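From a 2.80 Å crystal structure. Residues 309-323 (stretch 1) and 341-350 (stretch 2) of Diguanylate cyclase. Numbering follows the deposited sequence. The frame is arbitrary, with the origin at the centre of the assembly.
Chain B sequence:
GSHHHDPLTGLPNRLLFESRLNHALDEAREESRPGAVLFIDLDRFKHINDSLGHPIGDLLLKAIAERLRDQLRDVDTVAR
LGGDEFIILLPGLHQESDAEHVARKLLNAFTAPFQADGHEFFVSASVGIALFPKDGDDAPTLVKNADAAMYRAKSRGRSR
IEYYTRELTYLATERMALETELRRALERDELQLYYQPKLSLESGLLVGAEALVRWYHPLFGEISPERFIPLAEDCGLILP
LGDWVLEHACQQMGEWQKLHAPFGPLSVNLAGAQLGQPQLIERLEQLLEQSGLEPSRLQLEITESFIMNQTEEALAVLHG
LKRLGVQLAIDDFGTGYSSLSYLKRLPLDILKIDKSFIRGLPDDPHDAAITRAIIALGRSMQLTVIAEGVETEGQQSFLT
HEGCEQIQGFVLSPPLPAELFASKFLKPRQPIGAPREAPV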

# COMPACT_ATOMS: atom_id res chain seq x y z
N ASN B 309 2.00 5.09 3.89
CA ASN B 309 1.33 5.30 2.62
C ASN B 309 1.69 6.69 2.06
O ASN B 309 1.20 7.09 1.01
CB ASN B 309 -0.19 5.18 2.81
CG ASN B 309 -0.97 5.44 1.54
OD1 ASN B 309 -0.73 4.82 0.51
ND2 ASN B 309 -1.94 6.34 1.63
N GLN B 310 2.56 7.40 2.77
CA GLN B 310 2.84 8.81 2.49
C GLN B 310 3.61 9.04 1.19
O GLN B 310 4.07 8.10 0.54
CB GLN B 310 3.63 9.43 3.66
N THR B 311 3.73 10.32 0.82
CA THR B 311 4.36 10.73 -0.43
C THR B 311 5.57 11.63 -0.19
O THR B 311 6.11 11.68 0.92
CB THR B 311 3.35 11.50 -1.32
OG1 THR B 311 3.06 12.77 -0.72
CG2 THR B 311 2.06 10.71 -1.49
N GLU B 312 5.99 12.34 -1.24
CA GLU B 312 7.10 13.29 -1.14
C GLU B 312 6.67 14.59 -0.46
O GLU B 312 7.49 15.27 0.16
CB GLU B 312 7.67 13.60 -2.53
CG GLU B 312 8.38 12.43 -3.19
N GLU B 313 5.39 14.92 -0.58
CA GLU B 313 4.84 16.12 0.04
C GLU B 313 4.77 15.98 1.56
O GLU B 313 4.84 16.98 2.28
CB GLU B 313 3.45 16.43 -0.53
CG GLU B 313 3.44 16.73 -2.02
N ALA B 314 4.64 14.75 2.04
CA ALA B 314 4.46 14.49 3.46
C ALA B 314 5.77 14.58 4.25
O ALA B 314 5.81 15.16 5.33
CB ALA B 314 3.83 13.12 3.67
N LEU B 315 6.84 14.01 3.70
CA LEU B 315 8.13 13.98 4.38
C LEU B 315 8.69 15.38 4.60
O LEU B 315 9.31 15.65 5.63
CB LEU B 315 9.14 13.15 3.57
N ALA B 316 8.46 16.27 3.64
CA ALA B 316 8.93 17.65 3.73
C ALA B 316 8.20 18.42 4.83
O ALA B 316 8.78 19.28 5.49
CB ALA B 316 8.76 18.35 2.39
N VAL B 317 6.92 18.09 5.02
CA VAL B 317 6.12 18.71 6.07
C VAL B 317 6.60 18.24 7.44
O VAL B 317 6.77 19.04 8.36
CB VAL B 317 4.63 18.37 5.91
CG1 VAL B 317 3.83 18.89 7.11
CG2 VAL B 317 4.09 18.96 4.62
N LEU B 318 6.81 16.93 7.58
CA LEU B 318 7.28 16.35 8.83
C LEU B 318 8.55 17.03 9.32
O LEU B 318 8.76 17.19 10.52
CB LEU B 318 7.51 14.85 8.69
CG LEU B 318 6.23 14.00 8.58
CD1 LEU B 318 6.58 12.57 8.22
CD2 LEU B 318 5.44 14.05 9.87
N HIS B 319 9.41 17.43 8.38
CA HIS B 319 10.59 18.21 8.72
C HIS B 319 10.16 19.59 9.23
O HIS B 319 10.60 20.03 10.29
CB HIS B 319 11.51 18.37 7.51
CG HIS B 319 12.26 17.13 7.16
ND1 HIS B 319 13.20 16.56 7.99
CD2 HIS B 319 12.22 16.34 6.05
CE1 HIS B 319 13.70 15.48 7.42
NE2 HIS B 319 13.12 15.32 6.24
N GLY B 320 9.30 20.25 8.46
CA GLY B 320 8.77 21.56 8.84
C GLY B 320 8.20 21.57 10.24
O GLY B 320 8.37 22.55 10.98
N LEU B 321 7.53 20.49 10.62
CA LEU B 321 6.96 20.38 11.96
C LEU B 321 8.07 20.28 13.00
O LEU B 321 7.93 20.82 14.10
CB LEU B 321 6.04 19.16 12.05
CG LEU B 321 4.74 19.26 11.24
CD1 LEU B 321 3.94 17.96 11.34
CD2 LEU B 321 3.89 20.43 11.71
N LYS B 322 9.16 19.60 12.66
CA LYS B 322 10.30 19.49 13.57
C LYS B 322 11.03 20.82 13.69
O LYS B 322 11.51 21.18 14.76
CB LYS B 322 11.26 18.40 13.09
CG LYS B 322 10.81 16.99 13.41
CD LYS B 322 10.82 16.71 14.91
CE LYS B 322 12.23 16.62 15.46
NZ LYS B 322 12.24 16.21 16.89
N ARG B 323 11.09 21.55 12.58
CA ARG B 323 11.72 22.86 12.55
C ARG B 323 11.05 23.77 13.57
O ARG B 323 11.70 24.63 14.17
CB ARG B 323 11.60 23.46 11.15
CG ARG B 323 12.85 24.18 10.66
CD ARG B 323 12.80 24.40 9.16
NE ARG B 323 12.49 23.16 8.45
CZ ARG B 323 12.15 23.09 7.16
NH1 ARG B 323 11.88 21.91 6.61
NH2 ARG B 323 12.07 24.19 6.43
N SER B 341 13.17 0.96 5.90
CA SER B 341 13.98 1.97 5.23
C SER B 341 13.40 3.36 5.42
O SER B 341 14.10 4.30 5.80
CB SER B 341 14.08 1.66 3.73
OG SER B 341 14.80 2.67 3.05
N TYR B 342 12.10 3.49 5.16
CA TYR B 342 11.40 4.76 5.24
C TYR B 342 11.23 5.22 6.69
O TYR B 342 11.15 6.41 6.97
CB TYR B 342 10.04 4.62 4.56
CG TYR B 342 9.27 5.92 4.38
CD1 TYR B 342 9.65 6.84 3.41
CD2 TYR B 342 8.16 6.20 5.15
CE1 TYR B 342 8.95 8.02 3.23
CE2 TYR B 342 7.45 7.37 4.98
CZ TYR B 342 7.84 8.28 4.02
OH TYR B 342 7.14 9.45 3.85
N LEU B 343 11.18 4.26 7.61
CA LEU B 343 11.00 4.55 9.03
C LEU B 343 12.12 5.44 9.59
O LEU B 343 11.88 6.27 10.47
CB LEU B 343 10.93 3.24 9.83
CG LEU B 343 10.86 3.35 11.35
CD1 LEU B 343 9.63 4.15 11.78
CD2 LEU B 343 10.83 1.97 11.99
N LYS B 344 13.33 5.26 9.09
CA LYS B 344 14.49 5.99 9.60
C LYS B 344 14.47 7.43 9.10
O LYS B 344 14.77 8.36 9.85
CB LYS B 344 15.79 5.31 9.17
CG LYS B 344 16.92 5.40 10.20
CD LYS B 344 17.29 6.84 10.52
CE LYS B 344 17.41 7.04 12.02
NZ LYS B 344 17.99 8.36 12.36
N ARG B 345 14.11 7.61 7.84
CA ARG B 345 14.14 8.93 7.20
C ARG B 345 13.18 9.92 7.87
O ARG B 345 13.30 11.13 7.68
CB ARG B 345 13.82 8.81 5.70
CG ARG B 345 14.86 8.05 4.90
CD ARG B 345 14.52 8.02 3.41
N LEU B 346 12.24 9.40 8.64
CA LEU B 346 11.29 10.24 9.38
C LEU B 346 11.91 10.75 10.67
O LEU B 346 12.50 9.98 11.43
CB LEU B 346 10.03 9.45 9.71
CG LEU B 346 9.26 8.86 8.53
CD1 LEU B 346 8.08 8.05 9.04
CD2 LEU B 346 8.82 9.95 7.57
N PRO B 347 11.78 12.06 10.92
CA PRO B 347 12.30 12.65 12.15
C PRO B 347 11.38 12.38 13.34
O PRO B 347 10.88 13.31 13.96
CB PRO B 347 12.35 14.15 11.82
CG PRO B 347 11.24 14.35 10.84
CD PRO B 347 11.12 13.06 10.06
N LEU B 348 11.17 11.11 13.63
CA LEU B 348 10.31 10.71 14.73
C LEU B 348 11.04 10.82 16.06
O LEU B 348 12.26 10.80 16.10
CB LEU B 348 9.83 9.27 14.53
CG LEU B 348 9.02 9.04 13.25
CD1 LEU B 348 8.84 7.56 12.99
CD2 LEU B 348 7.67 9.75 13.36
N ASP B 349 10.27 10.95 17.14
CA ASP B 349 10.84 10.96 18.48
C ASP B 349 10.28 9.78 19.28
O ASP B 349 10.98 9.18 20.10
CB ASP B 349 10.50 12.27 19.19
CG ASP B 349 11.06 13.48 18.48
OD1 ASP B 349 12.29 13.56 18.31
OD2 ASP B 349 10.26 14.36 18.09
N ILE B 350 9.02 9.45 19.02
CA ILE B 350 8.31 8.44 19.79
C ILE B 350 7.84 7.30 18.90
O ILE B 350 7.58 7.49 17.71
CB ILE B 350 7.08 9.06 20.50
CG1 ILE B 350 7.48 10.30 21.30
CG2 ILE B 350 6.39 8.03 21.39
CD1 ILE B 350 8.41 10.02 22.46

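The contact is small, burying 429 Å² with both sides summed, and has an apolar centre at Leu318, Leu346 and Pro347. Leu318 points toward the second stretch, and its CD1 lies 3.5 Å from CD2 of Leu346; both leucines are buried, and their branched, uncharged ends fill space without leaving polar groups unpaired. Pro347 gives up the largest area, 88 Å². Its compact ring sits over the helix turn, with CD 4.3 Å from Leu318 CB and CG 4.1 Å from His319 ND1, an oblique approach to the imidazole.

The polar link lies further along the helix. Lys322 runs over the proline, its CG 3.6 Å from Pro347 CB, so the methylene chain serves as apolar surface before the ammonium group reaches Asp349. There Lys322 NZ donates to both OD1 and OD2 of Asp349, each at 3.0 Å, forming a salt bridge. A long, charged-tipped chain suits both roles.

At the other end, Tyr342 extends along a t chi1 to bring OH within 3.5 Å of Gln310 CB and 4.2 Å of Leu315 CB. These are van der Waals contacts; the long aromatic side chain spans the gap. Nearby, Thr311 caps the helix: its OG1 accepts from Glu313 N at 3.2 Å, giving a partner to an amide in the first turn, where no earlier helical carbonyl is available.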